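Local coordinates for microcin B17-processing protein McbB (Escherichia coli str. K-12 substr. MG1655, PDB 6GRH) that is needed to process the inactive microcin B17 precursor into the active antibiotic peptide, at residues L16-I21 against T27-Y32. Residues are numbered along the deposited sequence; the frame is centred on the assembly and turned at random.
With EDO (1,2-ethanediol), chain J.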
ATOM      1  N   LEU B  16      22.219  26.134 -18.918  1.00 29.40           N
ATOM      2  CA  LEU B  16      20.862  25.780 -18.495  1.00 28.81           C
ATOM      3  C   LEU B  16      19.872  26.310 -19.517  1.00 28.09           C
ATOM      4  O   LEU B  16      20.253  27.041 -20.405  1.00 27.87           O
ATOM      5  CB  LEU B  16      20.575  26.328 -17.092  1.00 28.84           C
ATOM      6  CG  LEU B  16      21.569  25.896 -16.018  1.00 29.80           C
ATOM      7  CD1 LEU B  16      21.443  26.702 -14.729  1.00 29.89           C
ATOM      8  CD2 LEU B  16      21.404  24.407 -15.723  1.00 30.25           C
ATOM      9  N   PRO B  17      18.595  25.916 -19.423  1.00 27.99           N
ATOM     10  CA  PRO B  17      17.637  26.454 -20.403  1.00 27.99           C
ATOM     11  C   PRO B  17      17.389  27.955 -20.256  1.00 27.23           C
ATOM     12  O   PRO B  17      17.125  28.430 -19.150  1.00 27.45           O
ATOM     13  CB  PRO B  17      16.341  25.678 -20.100  1.00 28.39           C
ATOM     14  CG  PRO B  17      16.817  24.422 -19.439  1.00 28.32           C
ATOM     15  CD  PRO B  17      17.968  24.889 -18.584  1.00 28.63           C
ATOM     16  N   PHE B  18      17.463  28.683 -21.362  1.00 26.56           N
ATOM     17  CA  PHE B  18      17.125  30.102 -21.365  1.00 26.88           C
ATOM     18  C   PHE B  18      16.838  30.585 -22.767  1.00 27.99           C
ATOM     19  O   PHE B  18      17.160  29.894 -23.737  1.00 28.06           O
ATOM     20  CB  PHE B  18      18.244  30.930 -20.728  1.00 26.58           C
ATOM     21  CG  PHE B  18      19.479  31.053 -21.578  1.00 26.44           C
ATOM     22  CD1 PHE B  18      20.422  30.047 -21.598  1.00 26.16           C
ATOM     23  CD2 PHE B  18      19.691  32.179 -22.364  1.00 26.95           C
ATOM     24  CE1 PHE B  18      21.572  30.159 -22.374  1.00 26.50           C
ATOM     25  CE2 PHE B  18      20.840  32.299 -23.125  1.00 27.40           C
ATOM     26  CZ  PHE B  18      21.775  31.285 -23.139  1.00 27.06           C
ATOM     27  N   GLU B  19      16.214  31.756 -22.880  1.00 29.12           N
ATOM     28  CA  GLU B  19      16.133  32.470 -24.146  1.00 30.57           C
ATOM     29  C   GLU B  19      16.629  33.897 -23.943  1.00 31.39           C
ATOM     30  O   GLU B  19      16.539  34.452 -22.842  1.00 29.90           O
ATOM     31  CB  GLU B  19      14.712  32.480 -24.735  1.00 32.06           C
ATOM     32  CG  GLU B  19      14.090  31.120 -25.068  1.00 32.56           C
ATOM     33  CD  GLU B  19      14.758  30.369 -26.222  1.00 34.35           C
ATOM     34  OE1 GLU B  19      15.307  30.997 -27.157  1.00 36.21           O
ATOM     35  OE2 GLU B  19      14.768  29.115 -26.185  1.00 34.87           O
ATOM     36  N   ILE B  20      17.188  34.458 -25.018  1.00 32.61           N
ATOM     37  CA  ILE B  20      17.662  35.823 -25.057  1.00 34.28           C
ATOM     38  C   ILE B  20      16.967  36.414 -26.277  1.00 36.34           C
ATOM     39  O   ILE B  20      17.263  36.013 -27.388  1.00 37.40           O
ATOM     40  CB  ILE B  20      19.213  35.919 -25.126  1.00 35.01           C
ATOM     41  CG1 ILE B  20      19.685  37.369 -25.307  1.00 36.36           C
ATOM     42  CG2 ILE B  20      19.846  35.062 -26.230  1.00 35.01           C
ATOM     43  CD1 ILE B  20      19.629  38.201 -24.054  1.00 36.62           C
ATOM     44  N   ILE B  21      16.043  37.349 -26.065  1.00 37.26           N
ATOM     45  CA  ILE B  21      15.208  37.894 -27.166  1.00 39.50           C
ATOM     46  C   ILE B  21      15.392  39.397 -27.316  1.00 40.78           C
ATOM     47  O   ILE B  21      15.702  40.082 -26.351  1.00 40.10           O
ATOM     48  CB  ILE B  21      13.711  37.535 -26.990  1.00 39.45           C
ATOM     49  CG1 ILE B  21      13.142  38.120 -25.691  1.00 39.48           C
ATOM     50  CG2 ILE B  21      13.548  36.016 -27.002  1.00 39.26           C
ATOM     51  CD1 ILE B  21      11.677  37.812 -25.433  1.00 39.55           C
ATOM     52  N   THR B  27      16.325  44.149 -25.072  1.00 41.16           N
ATOM     53  CA  THR B  27      16.842  42.786 -25.006  1.00 39.35           C
ATOM     54  C   THR B  27      16.523  42.182 -23.655  1.00 36.32           C
ATOM     55  O   THR B  27      16.834  42.774 -22.632  1.00 35.87           O
ATOM     56  CB  THR B  27      18.361  42.774 -25.252  1.00 39.61           C
ATOM     57  OG1 THR B  27      18.578  43.257 -26.568  1.00 41.06           O
ATOM     58  CG2 THR B  27      18.942  41.375 -25.171  1.00 39.46           C
ATOM     59  N   LEU B  28      15.896  41.011 -23.667  1.00 34.20           N
ATOM     60  CA  LEU B  28      15.500  40.332 -22.428  1.00 32.78           C
ATOM     61  C   LEU B  28      16.072  38.910 -22.387  1.00 30.44           C
ATOM     62  O   LEU B  28      15.996  38.180 -23.375  1.00 29.20           O
ATOM     63  CB  LEU B  28      13.981  40.266 -22.275  1.00 33.39           C
ATOM     64  CG  LEU B  28      13.151  41.548 -22.326  1.00 35.27           C
ATOM     65  CD1 LEU B  28      11.695  41.224 -22.031  1.00 36.14           C
ATOM     66  CD2 LEU B  28      13.627  42.610 -21.352  1.00 36.11           C
ATOM     67  N   LEU B  29      16.634  38.578 -21.226  1.00 28.91           N
ATOM     68  CA  LEU B  29      17.090  37.256 -20.861  1.00 28.06           C
ATOM     69  C   LEU B  29      15.974  36.647 -20.025  1.00 27.31           C
ATOM     70  O   LEU B  29      15.506  37.290 -19.092  1.00 27.31           O
ATOM     71  CB  LEU B  29      18.354  37.362 -19.999  1.00 28.12           C
ATOM     72  CG  LEU B  29      18.846  36.071 -19.343  1.00 27.46           C
ATOM     73  CD1 LEU B  29      19.253  35.075 -20.395  1.00 27.33           C
ATOM     74  CD2 LEU B  29      19.958  36.278 -18.341  1.00 27.66           C
ATOM     75  N   ILE B  30      15.562  35.435 -20.360  1.00 26.48           N
ATOM     76  CA  ILE B  30      14.592  34.693 -19.565  1.00 26.07           C
ATOM     77  C   ILE B  30      15.137  33.302 -19.311  1.00 25.57           C
ATOM     78  O   ILE B  30      15.381  32.544 -20.248  1.00 24.91           O
ATOM     79  CB  ILE B  30      13.234  34.579 -20.280  1.00 26.38           C
ATOM     80  CG1 ILE B  30      12.761  35.957 -20.755  1.00 27.50           C
ATOM     81  CG2 ILE B  30      12.210  33.941 -19.353  1.00 26.48           C
ATOM     82  CD1 ILE B  30      11.683  35.894 -21.813  1.00 28.38           C
ATOM     83  N   THR B  31      15.293  32.963 -18.030  1.00 25.19           N
ATOM     84  CA  THR B  31      15.691  31.636 -17.626  1.00 24.85           C
ATOM     85  C   THR B  31      14.618  31.017 -16.736  1.00 25.59           C
ATOM     86  O   THR B  31      13.594  31.633 -16.452  1.00 24.66           O
ATOM     87  CB  THR B  31      17.020  31.667 -16.865  1.00 25.12           C
ATOM     88  OG1 THR B  31      16.816  32.062 -15.499  1.00 24.62           O
ATOM     89  CG2 THR B  31      18.009  32.658 -17.532  1.00 25.78           C
ATOM     90  N   TYR B  32      14.885  29.812 -16.255  1.00 26.59           N
ATOM     91  CA  TYR B  32      14.010  29.196 -15.253  1.00 27.36           C
ATOM     92  C   TYR B  32      13.999  29.905 -13.890  1.00 28.35           C
ATOM     93  O   TYR B  32      13.023  29.808 -13.137  1.00 28.72           O
ATOM     94  CB  TYR B  32      14.414  27.738 -15.080  1.00 28.71           C
ATOM     95  CG  TYR B  32      13.998  26.805 -16.196  1.00 28.70           C
ATOM     96  CD1 TYR B  32      13.148  27.203 -17.230  1.00 29.87           C
ATOM     97  CD2 TYR B  32      14.412  25.498 -16.184  1.00 29.89           C
ATOM     98  CE1 TYR B  32      12.758  26.322 -18.224  1.00 29.83           C
ATOM     99  CE2 TYR B  32      14.035  24.613 -17.185  1.00 29.86           C
ATOM    100  CZ  TYR B  32      13.200  25.038 -18.192  1.00 30.05           C
ATOM    101  OH  TYR B  32      12.811  24.157 -19.159  1.00 30.29           O
TER
HETATM  102  C1  EDO J 405      14.564  22.007 -21.567  0.50 38.61           C
HETATM  103  O1  EDO J 405      14.732  21.910 -20.150  0.50 37.48           O
HETATM  104  C2  EDO J 405      13.280  22.773 -21.833  0.50 38.23           C
HETATM  105  O2  EDO J 405      12.852  22.597 -23.182  0.50 39.20           O
HETATM  106  O   HOH W   1      17.581  28.187 -16.489  1.00 27.72           O
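Glu19 and Ile30 exchange two backbone hydrogen bonds, Glu19 N to Ile30 O at 2.9 Å and Ile30 N to Glu19 O at 2.8 Å, and Ile21 and Leu28 form the next such pair. Beyond Glu19, a water donates to Pro17 O and accepts a longer bond from Tyr32 N; proline, lacking an N-H, still accepts through its carbonyl. Glu19 suits its place as an acid: OE2 forms a salt bridge with Arg51 and a hydrogen bond with the backbone N of Ala233 of the second subunit. These strands form an antiparallel beta hairpin, whose second strand pairs onward with strand 34-38. Helix 41-52 packs against Phe18 and Ile20, on the face shared with Leu29. Phe18 CD2 lies 3.5 Å from Leu29 CD1. In beta-branched Ile20, apt for an extended strand, chi1 174° sets CG1 beside the carbonyl carbon, and chi2 77° brings CD1 tightly onto Thr27 CG2 at 3.4 Å. On the face of Ile21 and Ile30, their CD1 methyls meet at 4.1 Å. Pro17 CB sits over one face of the Tyr32 ring, a CH-pi contact, and Tyr32 OH hydrogen-bonds O1 of a 1,2-ethanediol, probably from the crystallisation liquor.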